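Local coordinates for PDZ domain protein (Parabacteroides distasonis, PDB 4L8N) that is of unknown function but carries PDZ domains and a DUF4136 domain, and may bind magnesium and pair with a second copy of itself, at the interface of chains A and B. Residues are numbered along the deposited sequence; one frame, centred on the assembly and turned at random. Chains: chain A/B, PDZ domain protein.

The interface of chains A and B. Residues chain A 129, 266, 268, 272, 277, 280-281; chain B 215, 226, 228.
A:Glu266 and B:Arg215 meet tip to tip across a two-fold interface between DUF4136 regions, which may or may not be the pairing used in the cell. The guanidinium grips the carboxylate end-on in a salt bridge, B:Arg215 NH2 to A:Glu266 OE2 at 2.7 Å and B:Arg215 NH1 to A:Glu266 OE1 at 2.7 Å. The two planes are turned 48° apart; NH1 comes from above the carboxylate plane, NH2 from the syn side of OE2 but tilted from that plane. Arginine suits the place because B:Arg215 NH1 also donates to A:His281 NE2 (2.9 Å), which lies in the guanidinium plane, although NH1 sits well out of the imidazole plane. An alanine in place of B:Arg215 would probably leave the A:Glu266 carboxylate without its cross-chain charge partner and A:His281 NE2 without this donor.

B:Phe228 offers a flat apolar face to the glutamate methylene: A:Glu266 CG sits 3.7 Å from the ring centroid, a CH-pi contact, and the bend at chi2 (69°) carries the carboxylate back alongside the ring, nearly parallel to it, where it faces the arginine. Within chain B, B:Phe226 CB packs near the rim of the opposite face. The B:Phe228 rim touches A:Leu268 CD1, with an antiparallel backbone bridge between these residues, and B:Phe228 CZ meets the A:Tyr277 edge. The B:Phe228 edge, at CE1, points at the centre of the A:Tyr272 ring face, planes 77° apart. Compact A:Val280 fills in beside B:Phe226, CG1 against CZ.

In the second shell, tyrosine supplies a hydroxyl: A:Tyr277 OH donates to A:Glu266 OE1 (2.6 Å), steadying it. A:His281 ND1 lies over the A:Tyr277 ring face and donates to A:Tyr277 O (2.8 Å), which helps fix the imidazole's rotation, consistent with NE2 as acceptor.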
ATOM      1  N   CYS A 129      11.283   1.877  -2.181  1.00 56.06           N
ATOM      2  CA  CYS A 129      10.510   0.992  -3.068  1.00 55.77           C
ATOM      3  C   CYS A 129       9.180   0.593  -2.449  1.00 59.01           C
ATOM      4  O   CYS A 129       9.089   0.347  -1.234  1.00 58.56           O
ATOM      5  CB  CYS A 129      11.320  -0.235  -3.454  1.00 55.92           C
ATOM      6  SG  CYS A 129      12.743   0.129  -4.504  1.00 59.56           S
ATOM      7  N   GLU A 266       3.041  -0.815  -8.024  1.00 60.98           N
ATOM      8  CA  GLU A 266       3.529   0.388  -8.687  1.00 61.58           C
ATOM      9  C   GLU A 266       2.416   1.178  -9.395  1.00 64.97           C
ATOM     10  O   GLU A 266       1.594   0.583 -10.090  1.00 63.07           O
ATOM     11  CB  GLU A 266       4.601  -0.054  -9.702  1.00 62.59           C
ATOM     12  CG  GLU A 266       5.769   0.892  -9.831  1.00 70.89           C
ATOM     13  CD  GLU A 266       6.696   0.971  -8.639  1.00 81.27           C
ATOM     14  OE1 GLU A 266       7.457   0.002  -8.418  1.00 64.03           O
ATOM     15  OE2 GLU A 266       6.714   2.033  -7.972  1.00 68.24           O
ATOM     16  N   LEU A 268       1.616   3.571 -12.294  1.00 69.75           N
ATOM     17  CA  LEU A 268       2.249   3.927 -13.551  1.00 72.10           C
ATOM     18  C   LEU A 268       1.590   5.027 -14.369  1.00 78.55           C
ATOM     19  O   LEU A 268       0.361   5.117 -14.490  1.00 77.91           O
ATOM     20  CB  LEU A 268       2.379   2.685 -14.419  1.00 72.72           C
ATOM     21  CG  LEU A 268       3.727   2.011 -14.324  1.00 78.13           C
ATOM     22  CD1 LEU A 268       3.865   1.217 -13.048  1.00 77.48           C
ATOM     23  CD2 LEU A 268       3.915   1.094 -15.452  1.00 83.00           C
ATOM     24  N   TYR A 272       4.291  -0.350 -19.379  1.00 71.87           N
ATOM     25  CA  TYR A 272       5.568  -0.899 -18.927  1.00 68.66           C
ATOM     26  C   TYR A 272       5.591  -2.443 -18.958  1.00 70.92           C
ATOM     27  O   TYR A 272       4.579  -3.099 -18.679  1.00 70.75           O
ATOM     28  CB  TYR A 272       5.874  -0.386 -17.528  1.00 67.86           C
ATOM     29  CG  TYR A 272       7.342  -0.423 -17.198  1.00 68.76           C
ATOM     30  CD1 TYR A 272       8.187   0.616 -17.572  1.00 70.72           C
ATOM     31  CD2 TYR A 272       7.898  -1.511 -16.530  1.00 68.13           C
ATOM     32  CE1 TYR A 272       9.548   0.573 -17.298  1.00 69.84           C
ATOM     33  CE2 TYR A 272       9.259  -1.569 -16.257  1.00 68.11           C
ATOM     34  CZ  TYR A 272      10.082  -0.522 -16.643  1.00 75.20           C
ATOM     35  OH  TYR A 272      11.426  -0.565 -16.381  1.00 74.75           O
ATOM     36  N   TYR A 277      10.608  -4.912 -15.516  1.00 54.43           N
ATOM     37  CA  TYR A 277      10.316  -4.608 -14.119  1.00 52.40           C
ATOM     38  C   TYR A 277      10.985  -5.652 -13.195  1.00 55.52           C
ATOM     39  O   TYR A 277      11.682  -5.250 -12.263  1.00 53.59           O
ATOM     40  CB  TYR A 277       8.781  -4.520 -13.857  1.00 52.23           C
ATOM     41  CG  TYR A 277       8.503  -3.999 -12.462  1.00 50.21           C
ATOM     42  CD1 TYR A 277       8.441  -2.634 -12.209  1.00 51.50           C
ATOM     43  CD2 TYR A 277       8.429  -4.867 -11.372  1.00 49.20           C
ATOM     44  CE1 TYR A 277       8.296  -2.145 -10.914  1.00 50.70           C
ATOM     45  CE2 TYR A 277       8.290  -4.386 -10.071  1.00 48.54           C
ATOM     46  CZ  TYR A 277       8.251  -3.022  -9.847  1.00 52.00           C
ATOM     47  OH  TYR A 277       8.164  -2.527  -8.572  1.00 53.37           O
ATOM     48  N   VAL A 280      14.911  -5.518 -12.919  1.00 51.29           N
ATOM     49  CA  VAL A 280      15.371  -4.416 -12.071  1.00 48.52           C
ATOM     50  C   VAL A 280      15.090  -4.688 -10.590  1.00 51.07           C
ATOM     51  O   VAL A 280      15.981  -4.517  -9.768  1.00 50.74           O
ATOM     52  CB  VAL A 280      14.749  -3.057 -12.525  1.00 50.51           C
ATOM     53  CG1 VAL A 280      15.122  -1.898 -11.603  1.00 48.44           C
ATOM     54  CG2 VAL A 280      15.139  -2.725 -13.955  1.00 50.97           C
ATOM     55  N   HIS A 281      13.863  -5.097 -10.251  1.00 48.61           N
ATOM     56  CA  HIS A 281      13.371  -5.209  -8.871  1.00 46.28           C
ATOM     57  C   HIS A 281      13.556  -6.550  -8.187  1.00 51.38           C
ATOM     58  O   HIS A 281      13.721  -6.523  -6.966  1.00 51.75           O
ATOM     59  CB  HIS A 281      11.925  -4.763  -8.807  1.00 45.42           C
ATOM     60  CG  HIS A 281      11.788  -3.332  -9.225  1.00 48.08           C
ATOM     61  ND1 HIS A 281      11.621  -2.982 -10.557  1.00 50.01           N
ATOM     62  CD2 HIS A 281      11.866  -2.198  -8.480  1.00 49.34           C
ATOM     63  CE1 HIS A 281      11.552  -1.653 -10.576  1.00 49.34           C
ATOM     64  NE2 HIS A 281      11.681  -1.136  -9.352  1.00 49.32           N
TER
ATOM     65  N   ARG B 215      15.636   4.763  -9.204  1.00 68.86           N
ATOM     66  CA  ARG B 215      15.922   3.443  -8.652  1.00 64.33           C
ATOM     67  C   ARG B 215      17.249   2.976  -9.195  1.00 64.42           C
ATOM     68  O   ARG B 215      17.689   3.464 -10.243  1.00 65.38           O
ATOM     69  CB  ARG B 215      14.811   2.423  -8.956  1.00 60.85           C
ATOM     70  CG  ARG B 215      13.447   2.900  -8.542  1.00 64.14           C
ATOM     71  CD  ARG B 215      12.636   1.872  -7.836  1.00 58.25           C
ATOM     72  NE  ARG B 215      11.440   2.531  -7.333  1.00 55.16           N
ATOM     73  CZ  ARG B 215      10.219   2.080  -7.520  1.00 59.92           C
ATOM     74  NH1 ARG B 215      10.020   0.938  -8.153  1.00 47.31           N
ATOM     75  NH2 ARG B 215       9.180   2.762  -7.065  1.00 58.77           N
ATOM     76  N   PHE B 226      12.497   6.290 -13.564  1.00 62.67           N
ATOM     77  CA  PHE B 226      11.509   5.277 -13.892  1.00 61.82           C
ATOM     78  C   PHE B 226      10.166   5.952 -14.050  1.00 69.22           C
ATOM     79  O   PHE B 226       9.905   6.923 -13.334  1.00 69.30           O
ATOM     80  CB  PHE B 226      11.480   4.138 -12.838  1.00 60.68           C
ATOM     81  CG  PHE B 226      12.606   3.144 -13.035  1.00 61.81           C
ATOM     82  CD1 PHE B 226      13.864   3.374 -12.489  1.00 64.07           C
ATOM     83  CD2 PHE B 226      12.421   2.002 -13.806  1.00 63.34           C
ATOM     84  CE1 PHE B 226      14.911   2.481 -12.710  1.00 65.20           C
ATOM     85  CE2 PHE B 226      13.476   1.111 -14.029  1.00 65.42           C
ATOM     86  CZ  PHE B 226      14.714   1.363 -13.488  1.00 63.82           C
ATOM     87  N   PHE B 228       7.358   5.762 -12.844  1.00 64.82           N
ATOM     88  CA  PHE B 228       6.441   5.391 -11.761  1.00 61.30           C
ATOM     89  C   PHE B 228       6.100   6.610 -10.928  1.00 66.60           C
ATOM     90  O   PHE B 228       6.882   7.547 -10.871  1.00 66.31           O
ATOM     91  CB  PHE B 228       7.053   4.272 -10.878  1.00 60.39           C
ATOM     92  CG  PHE B 228       7.770   3.126 -11.574  1.00 61.07           C
ATOM     93  CD1 PHE B 228       7.302   2.615 -12.782  1.00 63.93           C
ATOM     94  CD2 PHE B 228       8.842   2.485 -10.964  1.00 62.29           C
ATOM     95  CE1 PHE B 228       7.959   1.552 -13.421  1.00 64.66           C
ATOM     96  CE2 PHE B 228       9.478   1.393 -11.587  1.00 64.96           C
ATOM     97  CZ  PHE B 228       9.034   0.939 -12.812  1.00 63.47           C
TER